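Local coordinates for predicted protein (Acinetobacter sp. RUH2624, PDB 4MEA) that probably hydrolyses epoxides as a secreted Cif-type virulence factor with an alpha/beta hydrolase fold, at residues His65-Thr70 with Gly184-Gly189; Met78-Lys83 with Gly314-Leu319; Ser267-Gly272 with Asp278-Glu283; Ile298-Thr303 with Glu309-Gly314. All blocks are in the same frame, centred on the assembly; numbering follows the deposited sequence.

Interactions 2, 3 and 4 belong to the core of the alpha/beta hydrolase fold, whereas interaction 1 joins that core to helical segments lying over it. Interactions 3 and 4 meet through neighbouring strands 267-272 and 295-300, where the separation of 2.8 Å between Thr-271 O and Leu-300 N indicates a probable hydrogen bond; their centres lie about 13 Å apart. Interactions 2 and 4 share Gly-314 on helix 307-323, again with about 13 Å between centres. Interaction 1, beside the probable nucleophile Asp-134, touches none of the others: its nearest atoms come within about 7 Å of interaction 4, and its centre is about 27 Å from that of interaction 2.

Interaction 1: residues His65-Thr70 with Gly184-Gly189; sequences HGFGST and GYFSFG
Phe-67 and Phe-186 make the whole contact, ring against ring. Their side chains come from opposite directions, and CE2 of Phe-186 sits over one face of the Phe-67 ring, 3.7 Å from Phe-67 CE2. The centroids of the Phe-67 and Phe-186 rings are 5.0 Å apart with planes at 50°, an oblique pairing that is neither a stack nor edge-to-face. Because CG of Phe-67 is anti to its own nitrogen (chi1 -179°), the ring projects out of its turn and bridges backbones that remain far apart, 11.2 Å between Phe-67 CA and Phe-186 CA. Further aromatic rings extend the cluster: Phe-204 and Phe-207 meet Phe-67, while His-182, Phe-240 and Tyr-243 meet Phe-186.

Polar bonds shape the loop behind Phe-67. Gly-66 O accepts twice, from His-65 ND1 at 2.8 Å and, closing a type II turn, from Ser-69 N at 3.1 Å; these donors reach it from opposite faces of the carbonyl plane. Thr-70 CA covers one face of the imidazole, and NE2 is bonded to Leu-92 N, which further fixes the ring's rotation.

The Phe-67 amide is hydrogen-bonded to Asp-134 OD2. This placement is consistent with the His-Gly oxyanion-hole loop of alpha/beta-hydrolase epoxide hydrolases, with Asp-134 as probable nucleophile and the Phe-186 segment roofing the pocket.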
loop_
_atom_site.group_PDB
_atom_site.type_symbol
_atom_site.label_atom_id
_atom_site.label_comp_id
_atom_site.label_asym_id
_atom_site.label_seq_id
_atom_site.Cartn_x
_atom_site.Cartn_y
_atom_site.Cartn_z
ATOM N N HIS A 65 10.315 -16.171 -13.650
ATOM C CA HIS A 65 9.104 -15.882 -12.880
ATOM C C HIS A 65 9.206 -14.575 -12.097
ATOM O O HIS A 65 10.237 -13.897 -12.118
ATOM C CB HIS A 65 8.865 -17.023 -11.881
ATOM C CG HIS A 65 9.802 -16.997 -10.712
ATOM N ND1 HIS A 65 9.532 -16.291 -9.557
ATOM C CD2 HIS A 65 11.022 -17.557 -10.534
ATOM C CE1 HIS A 65 10.539 -16.430 -8.713
ATOM N NE2 HIS A 65 11.456 -17.196 -9.280
ATOM N N GLY A 66 8.135 -14.239 -11.383
ATOM C CA GLY A 66 8.127 -13.087 -10.494
ATOM C C GLY A 66 7.520 -13.388 -9.134
ATOM O O GLY A 66 7.518 -14.540 -8.686
ATOM N N PHE A 67 6.987 -12.348 -8.484
ATOM C CA PHE A 67 6.473 -12.437 -7.119
ATOM C C PHE A 67 5.230 -13.313 -7.034
ATOM O O PHE A 67 4.335 -13.211 -7.875
ATOM C CB PHE A 67 6.144 -11.034 -6.606
ATOM C CG PHE A 67 5.631 -11.003 -5.198
ATOM C CD1 PHE A 67 6.497 -11.159 -4.127
ATOM C CD2 PHE A 67 4.289 -10.763 -4.942
ATOM C CE1 PHE A 67 6.034 -11.106 -2.819
ATOM C CE2 PHE A 67 3.816 -10.710 -3.631
ATOM C CZ PHE A 67 4.696 -10.879 -2.572
ATOM N N GLY A 68 5.176 -14.162 -6.013
ATOM C CA GLY A 68 4.082 -15.109 -5.863
ATOM C C GLY A 68 4.290 -16.393 -6.646
ATOM O O GLY A 68 3.480 -17.326 -6.555
ATOM N N SER A 69 5.381 -16.451 -7.407
ATOM C CA SER A 69 5.674 -17.604 -8.252
ATOM C C SER A 69 7.085 -18.146 -8.015
ATOM O O SER A 69 7.858 -17.582 -7.245
ATOM C CB SER A 69 5.528 -17.229 -9.733
ATOM O OG SER A 69 4.257 -16.656 -10.012
ATOM N N THR A 70 7.396 -19.256 -8.679
ATOM C CA THR A 70 8.762 -19.760 -8.797
ATOM C C THR A 70 8.881 -20.277 -10.226
ATOM O O THR A 70 7.987 -20.038 -11.035
ATOM C CB THR A 70 9.062 -20.911 -7.802
ATOM O OG1 THR A 70 8.247 -22.044 -8.119
ATOM C CG2 THR A 70 8.793 -20.478 -6.369
ATOM N N GLY A 184 4.718 0.450 -2.463
ATOM C CA GLY A 184 4.978 1.149 -1.214
ATOM C C GLY A 184 5.006 0.226 -0.008
ATOM O O GLY A 184 5.947 0.250 0.790
ATOM N N TYR A 185 3.961 -0.582 0.146
ATOM C CA TYR A 185 3.880 -1.501 1.284
ATOM C C TYR A 185 5.096 -2.433 1.335
ATOM O O TYR A 185 5.685 -2.635 2.401
ATOM C CB TYR A 185 2.575 -2.308 1.228
ATOM C CG TYR A 185 2.421 -3.376 2.308
ATOM C CD1 TYR A 185 2.513 -3.056 3.666
ATOM C CD2 TYR A 185 2.143 -4.686 1.967
ATOM C CE1 TYR A 185 2.343 -4.032 4.649
ATOM C CE2 TYR A 185 1.974 -5.672 2.942
ATOM C CZ TYR A 185 2.082 -5.340 4.274
ATOM O OH TYR A 185 1.904 -6.311 5.237
ATOM N N PHE A 186 5.494 -2.964 0.178
ATOM C CA PHE A 186 6.598 -3.927 0.115
ATOM C C PHE A 186 7.977 -3.292 0.367
ATOM O O PHE A 186 8.951 -3.999 0.594
ATOM C CB PHE A 186 6.605 -4.687 -1.221
ATOM C CG PHE A 186 5.448 -5.650 -1.399
ATOM C CD1 PHE A 186 4.615 -5.976 -0.339
ATOM C CD2 PHE A 186 5.212 -6.250 -2.636
ATOM C CE1 PHE A 186 3.560 -6.881 -0.511
ATOM C CE2 PHE A 186 4.145 -7.148 -2.818
ATOM C CZ PHE A 186 3.331 -7.462 -1.750
ATOM N N SER A 187 8.071 -1.968 0.322
ATOM C CA SER A 187 9.342 -1.312 0.606
ATOM C C SER A 187 9.297 -0.477 1.884
ATOM O O SER A 187 10.196 0.322 2.141
ATOM C CB SER A 187 9.788 -0.453 -0.587
ATOM O OG SER A 187 8.814 0.523 -0.925
ATOM N N PHE A 188 8.257 -0.688 2.692
ATOM C CA PHE A 188 8.011 0.069 3.923
ATOM C C PHE A 188 8.710 -0.652 5.069
ATOM O O PHE A 188 8.129 -1.525 5.698
ATOM C CB PHE A 188 6.492 0.139 4.153
ATOM C CG PHE A 188 6.043 1.082 5.256
ATOM C CD1 PHE A 188 6.203 2.450 5.135
ATOM C CD2 PHE A 188 5.382 0.588 6.381
ATOM C CE1 PHE A 188 5.754 3.313 6.128
ATOM C CE2 PHE A 188 4.926 1.441 7.372
ATOM C CZ PHE A 188 5.115 2.811 7.245
ATOM N N GLY A 189 9.972 -0.306 5.314
ATOM C CA GLY A 189 10.775 -1.008 6.309
ATOM C C GLY A 189 10.704 -2.512 6.108
ATOM O O GLY A 189 10.660 -2.990 4.973
#

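Interaction 2: residues Met78-Lys83 with Gly314-Leu319; sequences MLSYMK and GVEKSL
Ser-80 and Glu-316 are the point where the two backbones come closest, with 8.1 Å between their CA atoms, and Tyr-81 beside them carries most of the packing. The polar contacts of Ser-80 hold for one of its two modelled conformers and are therefore tentative. In that conformer OG lies 3.2 Å from Glu-316 OE1, and a water donates to Ser-80 OG at 2.7 Å and to Glu-316 OE2 at 3.3 Å; OG also bonds Pro-76 O, one turn back in its own helix. Glu-316 reaches across with its chain extended beyond CG.

The two segments belong to helices 75-81 and 307-323, which in the alpha/beta hydrolase fold pack side by side on one face of the central sheet.

At Tyr-81, the next residue, the ring contacts Ile-61 and Val-87 of the sheet, and its OH extends to helix 307-323, hydrogen-bonding Ser-320 OG and lying 2.9 Å from Glu-316 O. Tyr-81 OH also presses on Leu-319 CB at 3.5 Å. At the edge of the ring, near its plane, Leu-319 CD1 approaches Tyr-81 CE2 to 4.4 Å, and Phe-324 adds an edge-to-face contact.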
loop_
_atom_site.group_PDB
_atom_site.type_symbol
_atom_site.label_atom_id
_atom_site.label_comp_id
_atom_site.label_asym_id
_atom_site.label_seq_id
_atom_site.Cartn_x
_atom_site.Cartn_y
_atom_site.Cartn_z
ATOM N N MET A 78 6.835 -25.253 -20.495
ATOM C CA MET A 78 8.078 -25.994 -20.651
ATOM C C MET A 78 7.806 -27.361 -21.259
ATOM O O MET A 78 8.500 -27.790 -22.179
ATOM C CB MET A 78 8.769 -26.151 -19.299
ATOM C CG MET A 78 9.320 -24.852 -18.736
ATOM S SD MET A 78 9.938 -25.046 -17.059
ATOM C CE MET A 78 11.546 -25.823 -17.291
ATOM N N LEU A 79 6.792 -28.046 -20.741
ATOM C CA LEU A 79 6.444 -29.369 -21.242
ATOM C C LEU A 79 5.987 -29.300 -22.697
ATOM O O LEU A 79 6.298 -30.181 -23.505
ATOM C CB LEU A 79 5.377 -30.020 -20.353
ATOM C CG LEU A 79 5.871 -30.409 -18.951
ATOM C CD1 LEU A 79 4.729 -30.910 -18.085
ATOM C CD2 LEU A 79 6.955 -31.459 -19.048
ATOM N N SER A 80 5.280 -28.227 -23.026
ATOM C CA SER A 80 4.759 -28.023 -24.372
ATOM C C SER A 80 5.866 -27.785 -25.394
ATOM O O SER A 80 5.724 -28.132 -26.564
ATOM C CB SER A 80 3.790 -26.838 -24.397
ATOM O OG SER A 80 2.638 -27.094 -23.618
ATOM N N TYR A 81 6.971 -27.190 -24.953
ATOM C CA TYR A 81 8.032 -26.804 -25.884
ATOM C C TYR A 81 9.250 -27.734 -25.912
ATOM O O TYR A 81 10.052 -27.683 -26.850
ATOM C CB TYR A 81 8.497 -25.372 -25.602
ATOM C CG TYR A 81 7.453 -24.308 -25.877
ATOM C CD1 TYR A 81 6.303 -24.597 -26.602
ATOM C CD2 TYR A 81 7.620 -23.010 -25.411
ATOM C CE1 TYR A 81 5.347 -23.615 -26.856
ATOM C CE2 TYR A 81 6.674 -22.024 -25.663
ATOM C CZ TYR A 81 5.543 -22.330 -26.385
ATOM O OH TYR A 81 4.608 -21.343 -26.629
ATOM N N MET A 82 9.395 -28.582 -24.903
ATOM C CA MET A 82 10.659 -29.301 -24.729
ATOM C C MET A 82 10.986 -30.281 -25.858
ATOM O O MET A 82 12.151 -30.615 -26.070
ATOM C CB MET A 82 10.734 -29.989 -23.365
ATOM C CG MET A 82 9.661 -31.034 -23.116
ATOM S SD MET A 82 9.932 -31.835 -21.524
ATOM C CE MET A 82 8.714 -33.142 -21.635
ATOM N N LYS A 83 9.969 -30.734 -26.582
ATOM C CA LYS A 83 10.195 -31.599 -27.737
ATOM C C LYS A 83 11.073 -30.905 -28.782
ATOM O O LYS A 83 11.914 -31.542 -29.421
ATOM C CB LYS A 83 8.866 -32.020 -28.373
ATOM C CG LYS A 83 8.045 -30.851 -28.909
ATOM C CD LYS A 83 6.745 -31.310 -29.549
ATOM C CE LYS A 83 5.898 -30.116 -29.972
ATOM N NZ LYS A 83 4.611 -30.530 -30.598
ATOM N N GLY A 314 -3.683 -19.537 -24.029
ATOM C CA GLY A 314 -3.513 -18.186 -24.530
ATOM C C GLY A 314 -2.057 -17.770 -24.526
ATOM O O GLY A 314 -1.603 -17.086 -25.443
ATOM N N VAL A 315 -1.324 -18.184 -23.492
ATOM C CA VAL A 315 0.092 -17.848 -23.384
ATOM C C VAL A 315 0.896 -18.596 -24.452
ATOM O O VAL A 315 1.693 -17.999 -25.180
ATOM C CB VAL A 315 0.665 -18.192 -21.978
ATOM C CG1 VAL A 315 2.174 -18.042 -21.963
ATOM C CG2 VAL A 315 0.027 -17.327 -20.894
ATOM N N GLU A 316 0.682 -19.907 -24.531
ATOM C CA GLU A 316 1.422 -20.757 -25.464
ATOM C C GLU A 316 1.208 -20.316 -26.909
ATOM O O GLU A 316 2.169 -20.176 -27.681
ATOM C CB GLU A 316 1.048 -22.236 -25.260
ATOM C CG GLU A 316 1.647 -22.825 -23.986
ATOM C CD GLU A 316 0.896 -24.041 -23.446
ATOM O OE1 GLU A 316 1.223 -24.478 -22.320
ATOM O OE2 GLU A 316 -0.014 -24.555 -24.134
ATOM N N LYS A 317 -0.049 -20.076 -27.272
ATOM C CA LYS A 317 -0.358 -19.610 -28.616
ATOM C C LYS A 317 0.335 -18.278 -28.905
ATOM O O LYS A 317 0.922 -18.102 -29.972
ATOM C CB LYS A 317 -1.868 -19.495 -28.838
ATOM C CG LYS A 317 -2.223 -19.041 -30.246
ATOM C CD LYS A 317 -3.689 -19.269 -30.579
ATOM C CE LYS A 317 -3.983 -18.857 -32.018
ATOM N NZ LYS A 317 -5.345 -19.271 -32.466
ATOM N N SER A 318 0.276 -17.351 -27.951
ATOM C CA SER A 318 0.919 -16.043 -28.115
ATOM C C SER A 318 2.438 -16.148 -28.230
ATOM O O SER A 318 3.054 -15.500 -29.080
ATOM C CB SER A 318 0.548 -15.095 -26.965
ATOM O OG SER A 318 -0.857 -14.931 -26.852
ATOM N N LEU A 319 3.051 -16.952 -27.373
ATOM C CA LEU A 319 4.500 -17.130 -27.443
ATOM C C LEU A 319 4.917 -17.866 -28.727
ATOM O O LEU A 319 5.896 -17.491 -29.376
ATOM C CB LEU A 319 5.026 -17.882 -26.218
ATOM C CG LEU A 319 4.934 -17.245 -24.831
ATOM C CD1 LEU A 319 5.316 -18.286 -23.781
ATOM C CD2 LEU A 319 5.812 -15.999 -24.697
HETATM O O HOH W 1 0.196 -27.798 -24.638
#

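Interaction 3: residues Ser267-Gly272 with Asp278-Glu283; sequences SMALTG and DVLVKE
Thr-271, Ala-269 and Leu-280 bury the most surface here, each giving up roughly 50 Å². The small side chain of Ala-269 lets the helix backbone come close: its CB lies 3.9 Å from Val-281 CA and equally far from Leu-280 CG, and Ala-269 CA is within 5.4 Å of Val-281 CA.

Two residues along, Thr-271 splits its branches between two tasks. Its methyl CG2 packs 3.9 Å from Val-281 CG2 and 4.1 Å from Leu-280 CB. The side chains of Thr-271 and Val-281 cross at about a right angle. The threonine hydroxyl stands between backbone nitrogen and carbonyl carbon (chi1 76°) and hydrogen-bonds Asn-277 O, just ahead of the helix.

Strand 267-272 and helix 279-288 are the first two elements of a beta-alpha-beta crossover that returns to the sheet as strand 295-300. The axes of their contacting parts run nearly antiparallel, at 159°, and approach to 7.8 Å.

Leu-280, with CG anti to its nitrogen, leans over Ala-269 and sends CD2 to 4.0 Å from Ala-269 CB. It also touches Phe-156 of strand 151-157, while Val-281 contacts Ala-297 of strand 295-300, so adjacent helix residues reach the strands on either side of 267-272.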
loop_
_atom_site.group_PDB
_atom_site.type_symbol
_atom_site.label_atom_id
_atom_site.label_comp_id
_atom_site.label_asym_id
_atom_site.label_seq_id
_atom_site.Cartn_x
_atom_site.Cartn_y
_atom_site.Cartn_z
ATOM N N SER A 267 10.241 -7.721 -29.787
ATOM C CA SER A 267 9.803 -7.854 -28.407
ATOM C C SER A 267 8.285 -7.956 -28.344
ATOM O O SER A 267 7.583 -7.552 -29.274
ATOM C CB SER A 267 10.290 -6.674 -27.575
ATOM O OG SER A 267 9.730 -5.458 -28.034
ATOM N N MET A 268 7.787 -8.516 -27.251
ATOM C CA MET A 268 6.353 -8.619 -27.035
ATOM C C MET A 268 5.988 -8.213 -25.615
ATOM O O MET A 268 6.694 -8.569 -24.664
ATOM C CB MET A 268 5.860 -10.049 -27.300
ATOM C CG MET A 268 4.371 -10.252 -26.987
ATOM S SD MET A 268 3.659 -11.733 -27.732
ATOM C CE MET A 268 4.547 -13.034 -26.879
ATOM N N ALA A 269 4.901 -7.450 -25.492
ATOM C CA ALA A 269 4.198 -7.278 -24.228
ATOM C C ALA A 269 3.000 -8.213 -24.260
ATOM O O ALA A 269 2.154 -8.124 -25.149
ATOM C CB ALA A 269 3.747 -5.837 -24.040
ATOM N N LEU A 270 2.952 -9.134 -23.306
ATOM C CA LEU A 270 1.876 -10.114 -23.239
ATOM C C LEU A 270 1.248 -10.006 -21.856
ATOM O O LEU A 270 1.901 -10.251 -20.845
ATOM C CB LEU A 270 2.434 -11.520 -23.506
ATOM C CG LEU A 270 1.572 -12.753 -23.261
ATOM C CD1 LEU A 270 0.313 -12.748 -24.134
ATOM C CD2 LEU A 270 2.403 -14.020 -23.517
ATOM N N THR A 271 -0.015 -9.602 -21.813
ATOM C CA THR A 271 -0.634 -9.252 -20.546
ATOM C C THR A 271 -2.025 -9.857 -20.417
ATOM O O THR A 271 -2.570 -10.414 -21.373
ATOM C CB THR A 271 -0.772 -7.730 -20.409
ATOM O OG1 THR A 271 -1.855 -7.283 -21.230
ATOM C CG2 THR A 271 0.511 -7.025 -20.828
ATOM N N GLY A 272 -2.597 -9.739 -19.224
ATOM C CA GLY A 272 -3.945 -10.213 -18.984
ATOM C C GLY A 272 -4.893 -9.053 -18.775
ATOM O O GLY A 272 -4.625 -8.162 -17.973
ATOM N N ASP A 278 -3.261 -3.013 -19.600
ATOM C CA ASP A 278 -2.604 -2.261 -20.674
ATOM C C ASP A 278 -1.373 -1.423 -20.291
ATOM O O ASP A 278 -0.791 -0.753 -21.151
ATOM C CB ASP A 278 -3.631 -1.372 -21.389
ATOM C CG ASP A 278 -4.254 -0.344 -20.472
ATOM O OD1 ASP A 278 -3.994 -0.388 -19.249
ATOM O OD2 ASP A 278 -5.020 0.506 -20.978
ATOM N N VAL A 279 -0.976 -1.446 -19.021
ATOM C CA VAL A 279 0.156 -0.634 -18.574
ATOM C C VAL A 279 1.460 -0.986 -19.311
ATOM O O VAL A 279 2.123 -0.115 -19.860
ATOM C CB VAL A 279 0.381 -0.741 -17.049
ATOM C CG1 VAL A 279 1.655 0.020 -16.633
ATOM C CG2 VAL A 279 -0.843 -0.227 -16.291
ATOM N N LEU A 280 1.819 -2.265 -19.324
ATOM C CA LEU A 280 3.037 -2.703 -19.997
ATOM C C LEU A 280 2.944 -2.497 -21.508
ATOM O O LEU A 280 3.928 -2.145 -22.155
ATOM C CB LEU A 280 3.307 -4.183 -19.696
ATOM C CG LEU A 280 4.541 -4.806 -20.361
ATOM C CD1 LEU A 280 5.814 -4.176 -19.818
ATOM C CD2 LEU A 280 4.577 -6.334 -20.175
ATOM N N VAL A 281 1.763 -2.728 -22.071
ATOM C CA VAL A 281 1.569 -2.584 -23.514
ATOM C C VAL A 281 1.909 -1.162 -23.962
ATOM O O VAL A 281 2.672 -0.962 -24.915
ATOM C CB VAL A 281 0.127 -2.950 -23.922
ATOM C CG1 VAL A 281 -0.131 -2.593 -25.373
ATOM C CG2 VAL A 281 -0.127 -4.430 -23.668
ATOM N N LYS A 282 1.363 -0.184 -23.245
ATOM C CA LYS A 282 1.613 1.220 -23.530
ATOM C C LYS A 282 3.047 1.615 -23.215
ATOM O O LYS A 282 3.659 2.393 -23.945
ATOM C CB LYS A 282 0.651 2.105 -22.729
ATOM C CG LYS A 282 -0.804 1.929 -23.105
ATOM C CD LYS A 282 -1.684 2.876 -22.292
ATOM C CE LYS A 282 -3.154 2.659 -22.607
ATOM N NZ LYS A 282 -4.022 3.620 -21.865
ATOM N N GLU A 283 3.578 1.079 -22.119
ATOM C CA GLU A 283 4.915 1.440 -21.673
ATOM C C GLU A 283 5.970 1.043 -22.694
ATOM O O GLU A 283 6.784 1.873 -23.097
ATOM C CB GLU A 283 5.249 0.792 -20.321
ATOM C CG GLU A 283 6.668 1.139 -19.825
ATOM C CD GLU A 283 7.109 0.295 -18.634
ATOM O OE1 GLU A 283 6.549 -0.799 -18.433
ATOM O OE2 GLU A 283 8.028 0.721 -17.903
#

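Interaction 4: residues Ile298-Thr303 with Glu309-Gly314; sequences IILPDT and EENAEG
Asn-311 donates from ND2 to Thr-303 OG1 at 2.9 Å with an N-H...O angle of 151°, the one hydrogen bond across this contact. The acceptor is tilted somewhat from the amide plane, and the Thr-303 and Asn-311 side chains cross at about a right angle. Thr-303 CG2 packs against Asn-311 CB at 3.8 Å. On the other side of the chain, Glu-310 lies against Thr-303 too, its OE1 4.0 Å from Thr-303 C. The apolar part of the first shell is Leu-300, whose CD1 lies 3.6 Å from Gly-314 C and 3.7 Å from Asn-311 ND2; with no side chain on Gly-314, the methyl reaches the helix backbone directly.

Both ends of the central bond are held. Thr-303 OG1 itself donates to Pro-301 O at 2.9 Å, from above the carbonyl plane, inside a type II turn running from Leu-300 to Thr-303. Asn-311 has CG anti to its nitrogen (chi1 -165°), and its OD1 accepts from Gly-314 N at 2.9 Å, the donor coming from above the carbonyl plane of Asn-311 (61° out of it). This is an Asx motif, and it occurs at a kink of helix 307-323 where the amides of Glu-313 and Gly-314 lack bonds to the preceding turn.

The segments are the last sheet strand and the C-terminal helix of the alpha/beta hydrolase fold; the short connection between them carries the catalytic histidine in this family.

Further out, the Glu-310 carboxylate accepts from backbone amides, OE1 from Gly-304, Gly-213 and Lys-214 and OE2 from Trp-306, which would probably stabilise its negative charge.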
loop_
_atom_site.group_PDB
_atom_site.type_symbol
_atom_site.label_atom_id
_atom_site.label_comp_id
_atom_site.label_asym_id
_atom_site.label_seq_id
_atom_site.Cartn_x
_atom_site.Cartn_y
_atom_site.Cartn_z
ATOM N N ILE A 298 -0.068 -8.172 -26.980
ATOM C CA ILE A 298 -1.237 -9.032 -26.873
ATOM C C ILE A 298 -1.807 -8.960 -25.471
ATOM O O ILE A 298 -1.105 -9.200 -24.489
ATOM C CB ILE A 298 -0.901 -10.496 -27.233
ATOM C CG1 ILE A 298 -0.486 -10.589 -28.705
ATOM C CG2 ILE A 298 -2.093 -11.418 -26.926
ATOM C CD1 ILE A 298 -0.015 -11.967 -29.137
ATOM N N ILE A 299 -3.081 -8.597 -25.375
ATOM C CA ILE A 299 -3.755 -8.620 -24.093
ATOM C C ILE A 299 -4.762 -9.770 -24.111
ATOM O O ILE A 299 -5.689 -9.774 -24.913
ATOM C CB ILE A 299 -4.465 -7.291 -23.817
ATOM C CG1 ILE A 299 -3.471 -6.122 -23.896
ATOM C CG2 ILE A 299 -5.172 -7.326 -22.464
ATOM C CD1 ILE A 299 -4.082 -4.771 -23.516
ATOM N N LEU A 300 -4.577 -10.752 -23.237
ATOM C CA LEU A 300 -5.484 -11.896 -23.198
ATOM C C LEU A 300 -6.777 -11.569 -22.440
ATOM O O LEU A 300 -6.739 -11.136 -21.286
ATOM C CB LEU A 300 -4.795 -13.122 -22.594
ATOM C CG LEU A 300 -3.537 -13.644 -23.294
ATOM C CD1 LEU A 300 -3.016 -14.885 -22.573
ATOM C CD2 LEU A 300 -3.829 -13.953 -24.753
ATOM N N PRO A 301 -7.930 -11.778 -23.093
ATOM C CA PRO A 301 -9.227 -11.517 -22.448
ATOM C C PRO A 301 -9.520 -12.490 -21.300
ATOM O O PRO A 301 -9.028 -13.621 -21.324
ATOM C CB PRO A 301 -10.241 -11.696 -23.591
ATOM C CG PRO A 301 -9.540 -12.545 -24.605
ATOM C CD PRO A 301 -8.071 -12.236 -24.488
ATOM N N ASP A 302 -10.293 -12.030 -20.312
ATOM C CA ASP A 302 -10.773 -12.859 -19.204
ATOM C C ASP A 302 -9.638 -13.536 -18.441
ATOM O O ASP A 302 -9.860 -14.538 -17.760
ATOM C CB ASP A 302 -11.754 -13.924 -19.701
ATOM C CG ASP A 302 -13.003 -13.324 -20.323
ATOM O OD1 ASP A 302 -13.484 -12.286 -19.814
ATOM O OD2 ASP A 302 -13.498 -13.890 -21.326
ATOM N N THR A 303 -8.436 -12.977 -18.558
ATOM C CA THR A 303 -7.234 -13.546 -17.948
ATOM C C THR A 303 -6.621 -12.548 -16.975
ATOM O O THR A 303 -6.411 -11.382 -17.318
ATOM C CB THR A 303 -6.174 -13.919 -19.014
ATOM O OG1 THR A 303 -6.738 -14.852 -19.941
ATOM C CG2 THR A 303 -4.916 -14.542 -18.361
ATOM N N GLU A 309 -1.282 -20.105 -15.167
ATOM C CA GLU A 309 -2.310 -20.803 -14.385
ATOM C C GLU A 309 -3.699 -20.637 -15.023
ATOM O O GLU A 309 -4.437 -21.603 -15.176
ATOM C CB GLU A 309 -2.359 -20.302 -12.930
ATOM C CG GLU A 309 -1.139 -20.631 -12.066
ATOM C CD GLU A 309 -1.148 -22.060 -11.524
ATOM O OE1 GLU A 309 -0.324 -22.356 -10.627
ATOM O OE2 GLU A 309 -1.973 -22.882 -11.992
ATOM N N GLU A 310 -4.040 -19.410 -15.409
ATOM C CA GLU A 310 -5.399 -19.086 -15.862
ATOM C C GLU A 310 -5.662 -19.303 -17.360
ATOM O O GLU A 310 -6.809 -19.447 -17.785
ATOM C CB GLU A 310 -5.730 -17.640 -15.507
ATOM C CG GLU A 310 -5.430 -17.255 -14.074
ATOM C CD GLU A 310 -5.781 -15.812 -13.805
ATOM O OE1 GLU A 310 -6.900 -15.409 -14.183
ATOM O OE2 GLU A 310 -4.935 -15.074 -13.243
ATOM N N ASN A 311 -4.611 -19.317 -18.163
ATOM C CA ASN A 311 -4.796 -19.327 -19.610
ATOM C C ASN A 311 -3.523 -19.802 -20.299
ATOM O O ASN A 311 -2.928 -19.083 -21.100
ATOM C CB ASN A 311 -5.216 -17.930 -20.095
ATOM C CG ASN A 311 -5.766 -17.931 -21.519
ATOM O OD1 ASN A 311 -5.821 -18.971 -22.173
ATOM N ND2 ASN A 311 -6.190 -16.756 -21.998
ATOM N N ALA A 312 -3.104 -21.016 -19.953
ATOM C CA ALA A 312 -1.932 -21.633 -20.543
ATOM C C ALA A 312 -2.040 -21.647 -22.066
ATOM O O ALA A 312 -1.059 -21.410 -22.766
ATOM C CB ALA A 312 -1.755 -23.052 -20.001
ATOM N N GLU A 313 -3.242 -21.911 -22.573
ATOM C CA GLU A 313 -3.468 -21.945 -24.015
ATOM C C GLU A 313 -3.181 -20.600 -24.657
ATOM O O GLU A 313 -2.540 -20.534 -25.704
ATOM C CB GLU A 313 -4.910 -22.367 -24.336
ATOM C CG GLU A 313 -5.316 -22.167 -25.796
ATOM C CD GLU A 313 -4.645 -23.157 -26.743
ATOM O OE1 GLU A 313 -3.900 -24.047 -26.265
ATOM O OE2 GLU A 313 -4.866 -23.045 -27.971
ATOM N N GLY A 314 -3.683 -19.537 -24.029
ATOM C CA GLY A 314 -3.513 -18.186 -24.530
ATOM C C GLY A 314 -2.057 -17.770 -24.526
ATOM O O GLY A 314 -1.603 -17.086 -25.443
#